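Local coordinates for hypothetical protein EF3068 (Enterococcus faecalis, PDB 2B6C) that is of unknown function but probably recognises alkylated DNA and takes part in its repair, as an all-helical AlkD-like protein, at residues 117-122 with 149-154; 63-68 with 99-104; 193-198 with 213-218. All blocks are in the same frame, centred on the assembly; numbering follows the deposited sequence.

The three contacts follow one another along an all-helical chain without interleaving: contact 2 closes first, then contact 1, then contact 3. Contacts 1 and 2 share helix 104-120, which starts at the loop of contact 2 and runs into contact 1 at its other end; their centres lie about 26 Å apart, on opposite sides of the chain's centre. Contact 3, on helix 191-200 and the C-terminal tail, is centred about 23 Å from contact 1 and about 37 Å from contact 2. No two of them touch. Each ties a helix to a loop or tail, as expected in a solenoid of stacked helices like those of AlkD relatives.

Contact 1: residues 117-122 with 149-154; sequences WVALHL and LMLKEK
L151 reaches from the loop between helices 138-146 and 157-166 to the last turn of helix 104-120, and its two methyls divide their contacts between neighbouring residues. CD1 lies 4.0 Å from CG1 of V118, while CD2 sits 4.0 Å from CB of A119. CG of L151 is anti to its own carbonyl carbon (chi1 -70°), and the V118 and L151 side chains cross at about a right angle. V118 offers CG1 because that methyl is anti to its backbone N (chi1 160°). V118 and L151, both buried, also pack on L125 of helix 125-132.

Further along, L122 turns its side chain to the loop. Its CD2 only brushes CD2 of L151, at 4.4 Å, but its CD1 meets CD of K154 at 3.6 Å, the two side chains again crossing at about a right angle. The aliphatic part of the lysine thus serves as an apolar partner. K154 was modelled in two conformers, and these lysine contacts hold for one of them. The bend at chi4 of that conformer carries NZ to a water that gives a hydrogen bond to O of A119, 2.7 Å from the water oxygen; the link from this water to NZ of K154 is weak. Within the loop, N of K154 donates to O of L151 at 2.8 Å, closing a turn from which L151 and K154 both face 117-122. Close by, O of L120 takes a hydrogen bond from NZ of K46 of the second subunit.

With methyl contacts doing the joining and a water bridge whose lysine half is weak, the contact depends on burial of apolar surface rather than on directional bonds.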
loop_
_atom_site.group_PDB
_atom_site.type_symbol
_atom_site.label_atom_id
_atom_site.label_comp_id
_atom_site.label_asym_id
_atom_site.label_seq_id
_atom_site.Cartn_x
_atom_site.Cartn_y
_atom_site.Cartn_z
ATOM N N TRP B 117 5.149 6.111 8.828
ATOM C CA TRP B 117 5.277 7.309 8.022
ATOM C C TRP B 117 6.742 7.653 7.804
ATOM O O TRP B 117 7.165 7.974 6.685
ATOM C CB TRP B 117 4.511 8.483 8.630
ATOM C CG TRP B 117 4.387 9.623 7.642
ATOM C CD1 TRP B 117 3.421 9.794 6.694
ATOM C CD2 TRP B 117 5.305 10.721 7.484
ATOM N NE1 TRP B 117 3.666 10.934 5.971
ATOM C CE2 TRP B 117 4.817 11.524 6.436
ATOM C CE3 TRP B 117 6.494 11.101 8.142
ATOM C CZ2 TRP B 117 5.477 12.707 6.007
ATOM C CZ3 TRP B 117 7.158 12.278 7.715
ATOM C CH2 TRP B 117 6.643 13.057 6.655
ATOM N N VAL B 118 7.509 7.594 8.888
ATOM C CA VAL B 118 8.954 7.773 8.832
ATOM C C VAL B 118 9.624 6.664 7.973
ATOM O O VAL B 118 10.473 6.963 7.167
ATOM C CB VAL B 118 9.537 7.843 10.284
ATOM C CG1 VAL B 118 10.981 7.538 10.304
ATOM C CG2 VAL B 118 9.269 9.211 10.908
ATOM N N ALA B 119 9.236 5.394 8.128
ATOM C CA ALA B 119 9.753 4.338 7.216
ATOM C C ALA B 119 9.520 4.727 5.739
ATOM O O ALA B 119 10.372 4.488 4.874
ATOM C CB ALA B 119 9.119 3.002 7.518
ATOM N N LEU B 120 8.370 5.349 5.457
ATOM C CA LEU B 120 8.081 5.836 4.101
ATOM C C LEU B 120 8.820 7.125 3.706
ATOM O O LEU B 120 8.925 7.426 2.530
ATOM C CB LEU B 120 6.568 6.026 3.915
ATOM C CG LEU B 120 5.736 4.735 4.034
ATOM C CD1 LEU B 120 4.249 5.068 4.221
ATOM C CD2 LEU B 120 5.951 3.855 2.794
ATOM N N HIS B 121 9.308 7.898 4.678
ATOM C CA HIS B 121 9.882 9.241 4.433
ATOM C C HIS B 121 11.077 9.445 5.372
ATOM O O HIS B 121 11.036 10.290 6.299
ATOM C CB HIS B 121 8.847 10.339 4.730
ATOM C CG HIS B 121 7.540 10.167 4.013
ATOM N ND1 HIS B 121 7.302 10.696 2.757
ATOM C CD2 HIS B 121 6.398 9.540 4.380
ATOM C CE1 HIS B 121 6.071 10.393 2.379
ATOM N NE2 HIS B 121 5.496 9.706 3.352
ATOM N N LEU B 122 12.121 8.660 5.134
ATOM C CA LEU B 122 13.241 8.465 6.042
ATOM C C LEU B 122 14.070 9.710 6.265
ATOM O O LEU B 122 14.680 9.861 7.322
ATOM C CB LEU B 122 14.154 7.349 5.524
ATOM C CG LEU B 122 13.761 5.921 5.914
ATOM C CD1 LEU B 122 14.504 4.908 5.004
ATOM C CD2 LEU B 122 14.056 5.659 7.401
ATOM N N LEU B 149 11.540 1.388 16.365
ATOM C CA LEU B 149 11.498 -0.048 16.723
ATOM C C LEU B 149 11.518 -0.953 15.517
ATOM O O LEU B 149 12.031 -2.070 15.578
ATOM C CB LEU B 149 10.240 -0.393 17.531
ATOM C CG LEU B 149 10.140 0.112 18.968
ATOM C CD1 LEU B 149 8.887 -0.435 19.686
ATOM C CD2 LEU B 149 11.379 -0.207 19.757
HETATM N N MSE B 150 10.915 -0.484 14.427
HETATM C CA MSE B 150 10.855 -1.291 13.226
HETATM C C MSE B 150 11.850 -0.841 12.158
HETATM O O MSE B 150 11.797 -1.340 11.059
HETATM C CB MSE B 150 9.415 -1.330 12.672
HETATM C CG MSE B 150 8.388 -1.931 13.667
HETATM SE SE MSE B 150 8.903 -3.714 14.282
HETATM C CE MSE B 150 8.627 -3.534 16.131
ATOM N N LEU B 151 12.753 0.087 12.473
ATOM C CA LEU B 151 13.644 0.645 11.440
ATOM C C LEU B 151 14.918 -0.156 11.127
ATOM O O LEU B 151 15.562 0.061 10.074
ATOM C CB LEU B 151 14.001 2.106 11.748
ATOM C CG LEU B 151 12.797 3.038 11.578
ATOM C CD1 LEU B 151 13.166 4.490 11.822
ATOM C CD2 LEU B 151 12.115 2.843 10.219
ATOM N N LYS B 152 15.282 -1.062 12.037
ATOM C CA LYS B 152 16.435 -1.944 11.842
ATOM C C LYS B 152 17.707 -1.180 11.496
ATOM O O LYS B 152 18.162 -0.359 12.289
ATOM C CB LYS B 152 16.118 -3.022 10.803
ATOM C CG LYS B 152 14.963 -3.913 11.222
ATOM C CD LYS B 152 14.606 -4.844 10.138
ATOM C CE LYS B 152 13.411 -5.695 10.538
ATOM N NZ LYS B 152 12.848 -6.369 9.317
ATOM N N GLU B 153 18.260 -1.432 10.309
ATOM C CA GLU B 153 19.531 -0.830 9.912
ATOM C C GLU B 153 19.354 0.664 9.552
ATOM O O GLU B 153 20.326 1.414 9.491
ATOM C CB GLU B 153 20.170 -1.644 8.771
ATOM C CG GLU B 153 20.478 -3.134 9.110
ATOM C CD GLU B 153 19.337 -4.128 8.787
ATOM O OE1 GLU B 153 19.496 -5.337 9.057
ATOM O OE2 GLU B 153 18.289 -3.721 8.254
ATOM N N LYS B 154 18.101 1.089 9.351
ATOM C CA LYS B 154 17.761 2.496 9.062
ATOM C C LYS B 154 17.662 3.352 10.340
ATOM O O LYS B 154 17.459 4.559 10.273
ATOM C CB LYS B 154 16.448 2.592 8.245
ATOM C CG LYS B 154 16.488 1.930 6.836
ATOM C CD LYS B 154 15.045 1.652 6.318
ATOM C CE LYS B 154 14.986 0.686 5.099
ATOM N NZ LYS B 154 14.825 1.341 3.734
HETATM O O HOH W 1 11.895 2.227 4.945
#

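Contact 2: residues 63-68 with 99-104; sequences YYQKTE and PQKAWW
Y64 OH donates to O of Q100 at 2.6 Å, and K101 NZ returns a bond to O of Y64 at 2.9 Å, so one tyrosine uses both its side chain and its backbone to hold two successive loop residues. The hydroxyl stands tilted 29° from the Q100 carbonyl plane, whereas the ammonium lies in the plane of the Y64 carbonyl. Y64 OH is also hydrogen-bonded to NE1 of W110, on helix 104-120, which gives the hydroxyl two partners.

An amide pair lies alongside: Q65 NE2 donates to OE1 of Q100 at 3.2 Å, nearly straight at 164°, with the two amide planes almost coplanar. A water bridges the pair: its oxygen lies 2.7 Å from OE1 of Q100, to which it donates, and a second bond goes to the side-chain oxygen of Q65. The other end of the Q100 amide, NE2, is bound to O of A96, which fixes the rotation of the group. A second water accepts from NZ of K101 at 2.9 Å and donates to O of T67.

Apolar contact comes from the tyrosine ring: CG of Y64, anti to the backbone N (chi1 -153°), turns it to the loop. CE2 of Y64 lies 3.9 Å from CB of Q100 and 4.0 Å from CG of K101, whose extended chain continues past the ring to the backbone of Y64. Y97 and A75 also pack on Y64.

O of K101 is held by R69 and S106, and W103 is the N-cap residue of helix 104-120. The arrangement joins the end of one helix to the loop leading into another, an inter-helix junction consistent with the HEAT-like helical solenoid of AlkD-like proteins.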
loop_
_atom_site.group_PDB
_atom_site.type_symbol
_atom_site.label_atom_id
_atom_site.label_comp_id
_atom_site.label_asym_id
_atom_site.label_seq_id
_atom_site.Cartn_x
_atom_site.Cartn_y
_atom_site.Cartn_z
ATOM N N TYR B 63 -14.342 9.404 14.991
ATOM C CA TYR B 63 -14.130 8.100 15.658
ATOM C C TYR B 63 -13.319 8.232 16.959
ATOM O O TYR B 63 -13.587 7.538 17.945
ATOM C CB TYR B 63 -13.480 7.080 14.718
ATOM C CG TYR B 63 -14.465 6.482 13.725
ATOM C CD1 TYR B 63 -15.358 5.489 14.116
ATOM C CD2 TYR B 63 -14.499 6.913 12.404
ATOM C CE1 TYR B 63 -16.284 4.967 13.224
ATOM C CE2 TYR B 63 -15.400 6.411 11.511
ATOM C CZ TYR B 63 -16.300 5.429 11.917
ATOM O OH TYR B 63 -17.202 4.908 11.019
ATOM N N TYR B 64 -12.330 9.127 16.973
ATOM C CA TYR B 64 -11.481 9.271 18.153
ATOM C C TYR B 64 -12.292 9.818 19.314
ATOM O O TYR B 64 -12.074 9.458 20.459
ATOM C CB TYR B 64 -10.273 10.175 17.868
ATOM C CG TYR B 64 -9.086 9.842 18.755
ATOM C CD1 TYR B 64 -8.233 8.791 18.424
ATOM C CD2 TYR B 64 -8.855 10.535 19.950
ATOM C CE1 TYR B 64 -7.165 8.467 19.234
ATOM C CE2 TYR B 64 -7.761 10.210 20.800
ATOM C CZ TYR B 64 -6.923 9.187 20.420
ATOM O OH TYR B 64 -5.844 8.821 21.216
ATOM N N GLN B 65 -13.284 10.648 19.012
ATOM C CA GLN B 65 -14.055 11.264 20.078
ATOM C C GLN B 65 -15.283 10.428 20.523
ATOM O O GLN B 65 -15.947 10.786 21.484
ATOM C CB GLN B 65 -14.405 12.718 19.718
ATOM C CG GLN B 65 -13.178 13.620 19.299
ATOM C CD GLN B 65 -11.983 13.645 20.317
ATOM O OE1 GLN B 65 -12.157 13.442 21.534
ATOM N NE2 GLN B 65 -10.766 13.926 19.802
ATOM N N LYS B 66 -15.552 9.297 19.862
ATOM C CA LYS B 66 -16.592 8.381 20.323
ATOM C C LYS B 66 -16.176 7.764 21.670
ATOM O O LYS B 66 -14.994 7.699 21.984
ATOM C CB LYS B 66 -16.886 7.302 19.258
ATOM C CG LYS B 66 -17.665 7.839 18.048
ATOM C CD LYS B 66 -17.935 6.835 16.903
ATOM C CE LYS B 66 -19.057 5.825 17.240
ATOM N NZ LYS B 66 -20.458 6.400 17.525
ATOM N N THR B 67 -17.158 7.273 22.430
ATOM C CA THR B 67 -16.960 6.862 23.800
ATOM C C THR B 67 -16.121 5.626 23.974
ATOM O O THR B 67 -15.177 5.617 24.762
ATOM C CB THR B 67 -18.332 6.654 24.494
ATOM O OG1 THR B 67 -18.945 7.929 24.623
ATOM C CG2 THR B 67 -18.154 6.036 25.905
ATOM N N GLU B 68 -16.496 4.573 23.260
ATOM C CA GLU B 68 -15.865 3.288 23.439
ATOM C C GLU B 68 -14.465 3.276 22.854
ATOM O O GLU B 68 -14.207 3.864 21.778
ATOM C CB GLU B 68 -16.745 2.204 22.837
ATOM C CG GLU B 68 -18.124 2.195 23.428
ATOM C CD GLU B 68 -19.149 3.215 22.821
ATOM O OE1 GLU B 68 -18.854 4.156 22.027
ATOM O OE2 GLU B 68 -20.303 3.071 23.215
ATOM N N PRO B 99 -1.250 12.480 23.341
ATOM C CA PRO B 99 -1.666 12.652 24.726
ATOM C C PRO B 99 -3.195 12.531 24.996
ATOM O O PRO B 99 -3.584 12.390 26.175
ATOM C CB PRO B 99 -1.217 14.094 25.077
ATOM C CG PRO B 99 -0.686 14.702 23.878
ATOM C CD PRO B 99 -0.840 13.757 22.715
ATOM N N GLN B 100 -4.037 12.588 23.955
ATOM C CA GLN B 100 -5.488 12.426 24.140
ATOM C C GLN B 100 -5.928 10.970 24.320
ATOM O O GLN B 100 -5.555 10.092 23.509
ATOM C CB GLN B 100 -6.303 13.029 22.999
ATOM C CG GLN B 100 -6.046 14.474 22.640
ATOM C CD GLN B 100 -6.927 14.872 21.438
ATOM O OE1 GLN B 100 -8.130 14.592 21.416
ATOM N NE2 GLN B 100 -6.332 15.499 20.442
ATOM N N LYS B 101 -6.728 10.724 25.374
ATOM C CA LYS B 101 -7.216 9.395 25.731
ATOM C C LYS B 101 -6.019 8.395 25.759
ATOM O O LYS B 101 -6.097 7.299 25.211
ATOM C CB LYS B 101 -8.311 8.919 24.754
ATOM C CG LYS B 101 -9.363 9.977 24.434
ATOM C CD LYS B 101 -10.518 9.366 23.667
ATOM C CE LYS B 101 -11.788 10.194 23.701
ATOM N NZ LYS B 101 -12.916 9.331 23.254
ATOM N N ALA B 102 -4.936 8.812 26.387
ATOM C CA ALA B 102 -3.661 8.132 26.290
ATOM C C ALA B 102 -3.489 7.020 27.298
ATOM O O ALA B 102 -3.719 7.211 28.518
ATOM C CB ALA B 102 -2.511 9.133 26.443
ATOM N N TRP B 103 -3.047 5.874 26.780
ATOM C CA TRP B 103 -2.605 4.758 27.610
ATOM C C TRP B 103 -1.702 3.961 26.666
ATOM O O TRP B 103 -1.604 4.321 25.499
ATOM C CB TRP B 103 -3.810 3.929 28.087
ATOM C CG TRP B 103 -3.510 2.914 29.164
ATOM C CD1 TRP B 103 -3.703 1.563 29.098
ATOM C CD2 TRP B 103 -2.991 3.187 30.483
ATOM N NE1 TRP B 103 -3.337 0.973 30.297
ATOM C CE2 TRP B 103 -2.922 1.951 31.167
ATOM C CE3 TRP B 103 -2.617 4.363 31.160
ATOM C CZ2 TRP B 103 -2.464 1.848 32.481
ATOM C CZ3 TRP B 103 -2.165 4.254 32.489
ATOM C CH2 TRP B 103 -2.084 3.003 33.117
ATOM N N TRP B 104 -1.064 2.879 27.113
ATOM C CA TRP B 104 -0.051 2.260 26.231
ATOM C C TRP B 104 -0.681 1.714 24.933
ATOM O O TRP B 104 -0.031 1.633 23.899
ATOM C CB TRP B 104 0.738 1.170 26.982
ATOM C CG TRP B 104 -0.131 -0.000 27.429
ATOM C CD1 TRP B 104 -0.676 -0.197 28.684
ATOM C CD2 TRP B 104 -0.559 -1.107 26.630
ATOM N NE1 TRP B 104 -1.411 -1.361 28.703
ATOM C CE2 TRP B 104 -1.361 -1.940 27.464
ATOM C CE3 TRP B 104 -0.319 -1.508 25.295
ATOM C CZ2 TRP B 104 -1.931 -3.128 27.008
ATOM C CZ3 TRP B 104 -0.920 -2.680 24.830
ATOM C CH2 TRP B 104 -1.709 -3.480 25.692
HETATM O O HOH W 2 -9.719 13.534 23.332
HETATM O O HOH W 3 -12.792 6.823 24.685
#

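Contact 3: residues 193-198 with 213-218; sequences WVEELM and KYLAKA. With SO4 (sulfate ion), chain J.
The C-terminal tail, leaving helix 205-211, lays L215 into an apolar patch on helix 191-200 formed by V194, M198 and the aliphatic part of E195. CD1 of L215 lies 4.0 Å from the selenium of selenomethionine M198 and, more loosely, 4.5 Å from CG1 of V194. The other branch, CD2, meets CG of E195 at 4.0 Å; these two side chains slide past each other in opposite directions, and OE1 of E195 stays near CB of L215. E195 was modelled in two conformers, and its contacts hold for one.

V194 and M198 stand one helical turn apart, joined by the hydrogen bond from N of M198 to O of V194, and both pack on L183 of helix 173-186. L215 thus adds to the apolar packing on the last helices of what is probably an AlkD-like helical stack.

One residue earlier, Y214 packs against R184 and S187. Its OH donates to O4 of a sulfate ion at 2.6 Å, that oxygen lying near the plane at the ring edge; the sulfate is probably from the crystallisation liquor.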
loop_
_atom_site.group_PDB
_atom_site.type_symbol
_atom_site.label_atom_id
_atom_site.label_comp_id
_atom_site.label_asym_id
_atom_site.label_seq_id
_atom_site.Cartn_x
_atom_site.Cartn_y
_atom_site.Cartn_z
ATOM N N TRP B 193 26.643 -2.090 19.220
ATOM C CA TRP B 193 26.197 -0.757 19.621
ATOM C C TRP B 193 25.317 -0.819 20.883
ATOM O O TRP B 193 25.513 -0.031 21.807
ATOM C CB TRP B 193 25.466 -0.029 18.455
ATOM C CG TRP B 193 25.135 1.404 18.747
ATOM C CD1 TRP B 193 25.875 2.487 18.405
ATOM C CD2 TRP B 193 23.986 1.908 19.452
ATOM N NE1 TRP B 193 25.271 3.639 18.847
ATOM C CE2 TRP B 193 24.106 3.316 19.490
ATOM C CE3 TRP B 193 22.875 1.307 20.061
ATOM C CZ2 TRP B 193 23.147 4.148 20.108
ATOM C CZ3 TRP B 193 21.910 2.138 20.667
ATOM C CH2 TRP B 193 22.056 3.546 20.675
ATOM N N VAL B 194 24.358 -1.748 20.937
ATOM C CA VAL B 194 23.529 -1.880 22.138
ATOM C C VAL B 194 24.369 -2.236 23.385
ATOM O O VAL B 194 24.173 -1.611 24.445
ATOM C CB VAL B 194 22.270 -2.801 21.933
ATOM C CG1 VAL B 194 21.474 -2.958 23.236
ATOM C CG2 VAL B 194 21.361 -2.204 20.841
ATOM N N GLU B 195 25.301 -3.185 23.252
ATOM C CA GLU B 195 26.264 -3.578 24.303
ATOM C C GLU B 195 27.033 -2.365 24.848
ATOM O O GLU B 195 27.131 -2.153 26.047
ATOM C CB GLU B 195 27.294 -4.576 23.736
ATOM C CG GLU B 195 26.827 -6.022 23.445
ATOM C CD GLU B 195 27.449 -7.035 24.390
ATOM O OE1 GLU B 195 27.349 -8.259 24.147
ATOM O OE2 GLU B 195 28.042 -6.602 25.395
ATOM N N GLU B 196 27.635 -1.607 23.922
ATOM C CA GLU B 196 28.421 -0.408 24.271
ATOM C C GLU B 196 27.598 0.612 25.040
ATOM O O GLU B 196 28.000 1.013 26.133
ATOM C CB GLU B 196 29.064 0.218 23.045
ATOM C CG GLU B 196 30.143 -0.634 22.477
ATOM C CD GLU B 196 30.692 -0.115 21.168
ATOM O OE1 GLU B 196 29.966 0.518 20.366
ATOM O OE2 GLU B 196 31.877 -0.359 20.941
ATOM N N LEU B 197 26.428 0.983 24.504
ATOM C CA LEU B 197 25.549 1.920 25.171
ATOM C C LEU B 197 25.204 1.475 26.599
ATOM O O LEU B 197 25.306 2.257 27.540
ATOM C CB LEU B 197 24.284 2.127 24.335
ATOM C CG LEU B 197 23.359 3.288 24.696
ATOM C CD1 LEU B 197 22.466 2.918 25.883
ATOM C CD2 LEU B 197 24.144 4.568 24.939
HETATM N N MSE B 198 24.820 0.211 26.753
HETATM C CA MSE B 198 24.386 -0.321 28.058
HETATM C C MSE B 198 25.495 -0.415 29.093
HETATM O O MSE B 198 25.216 -0.502 30.290
HETATM C CB MSE B 198 23.690 -1.666 27.892
HETATM C CG MSE B 198 22.407 -1.538 27.060
HETATM SE SE MSE B 198 21.402 -3.220 26.985
HETATM C CE MSE B 198 20.556 -3.121 28.717
ATOM N N LYS B 213 18.150 -8.853 26.489
ATOM C CA LYS B 213 17.644 -10.189 26.158
ATOM C C LYS B 213 18.475 -10.935 25.102
ATOM O O LYS B 213 18.798 -12.122 25.294
ATOM C CB LYS B 213 16.174 -10.178 25.725
ATOM C CG LYS B 213 15.751 -11.592 25.337
ATOM C CD LYS B 213 14.265 -11.812 25.320
ATOM C CE LYS B 213 13.928 -13.304 25.487
ATOM N NZ LYS B 213 12.565 -13.600 24.931
ATOM N N TYR B 214 18.846 -10.239 24.018
ATOM C CA TYR B 214 19.587 -10.863 22.915
ATOM C C TYR B 214 21.073 -10.672 22.933
ATOM O O TYR B 214 21.732 -10.880 21.912
ATOM C CB TYR B 214 19.020 -10.448 21.544
ATOM C CG TYR B 214 17.575 -10.809 21.446
ATOM C CD1 TYR B 214 16.582 -9.834 21.567
ATOM C CD2 TYR B 214 17.190 -12.139 21.306
ATOM C CE1 TYR B 214 15.238 -10.184 21.529
ATOM C CE2 TYR B 214 15.861 -12.494 21.254
ATOM C CZ TYR B 214 14.895 -11.520 21.372
ATOM O OH TYR B 214 13.578 -11.900 21.320
ATOM N N LEU B 215 21.627 -10.288 24.067
ATOM C CA LEU B 215 23.071 -10.189 24.153
ATOM C C LEU B 215 23.622 -11.467 24.785
ATOM O O LEU B 215 23.056 -11.962 25.762
ATOM C CB LEU B 215 23.474 -8.937 24.924
ATOM C CG LEU B 215 22.781 -7.646 24.465
ATOM C CD1 LEU B 215 23.134 -6.495 25.402
ATOM C CD2 LEU B 215 23.090 -7.294 22.997
ATOM N N ALA B 216 24.688 -12.024 24.203
ATOM C CA ALA B 216 25.355 -13.213 24.770
ATOM C C ALA B 216 25.900 -12.985 26.206
ATOM O O ALA B 216 26.347 -11.878 26.528
ATOM C CB ALA B 216 26.476 -13.658 23.834
ATOM N N LYS B 217 25.858 -14.022 27.053
ATOM C CA LYS B 217 26.414 -13.959 28.426
ATOM C C LYS B 217 27.777 -14.680 28.563
ATOM O O LYS B 217 28.022 -15.682 27.875
ATOM C CB LYS B 217 25.433 -14.558 29.447
ATOM C CG LYS B 217 24.275 -13.661 29.884
ATOM C CD LYS B 217 23.615 -14.248 31.158
ATOM C CE LYS B 217 22.700 -13.230 31.872
ATOM N NZ LYS B 217 21.403 -13.005 31.147
ATOM N N ALA B 218 28.641 -14.184 29.466
ATOM C CA ALA B 218 29.984 -14.784 29.703
ATOM C C ALA B 218 29.912 -16.175 30.337
ATOM O O ALA B 218 30.706 -17.054 29.985
ATOM C CB ALA B 218 30.864 -13.874 30.551
HETATM S S SO4 J . 10.350 -9.990 21.434
HETATM O O1 SO4 J . 9.755 -11.305 21.277
HETATM O O2 SO4 J . 10.158 -9.532 22.808
HETATM O O3 SO4 J . 9.655 -9.077 20.532
HETATM O O4 SO4 J . 11.780 -10.018 21.144
#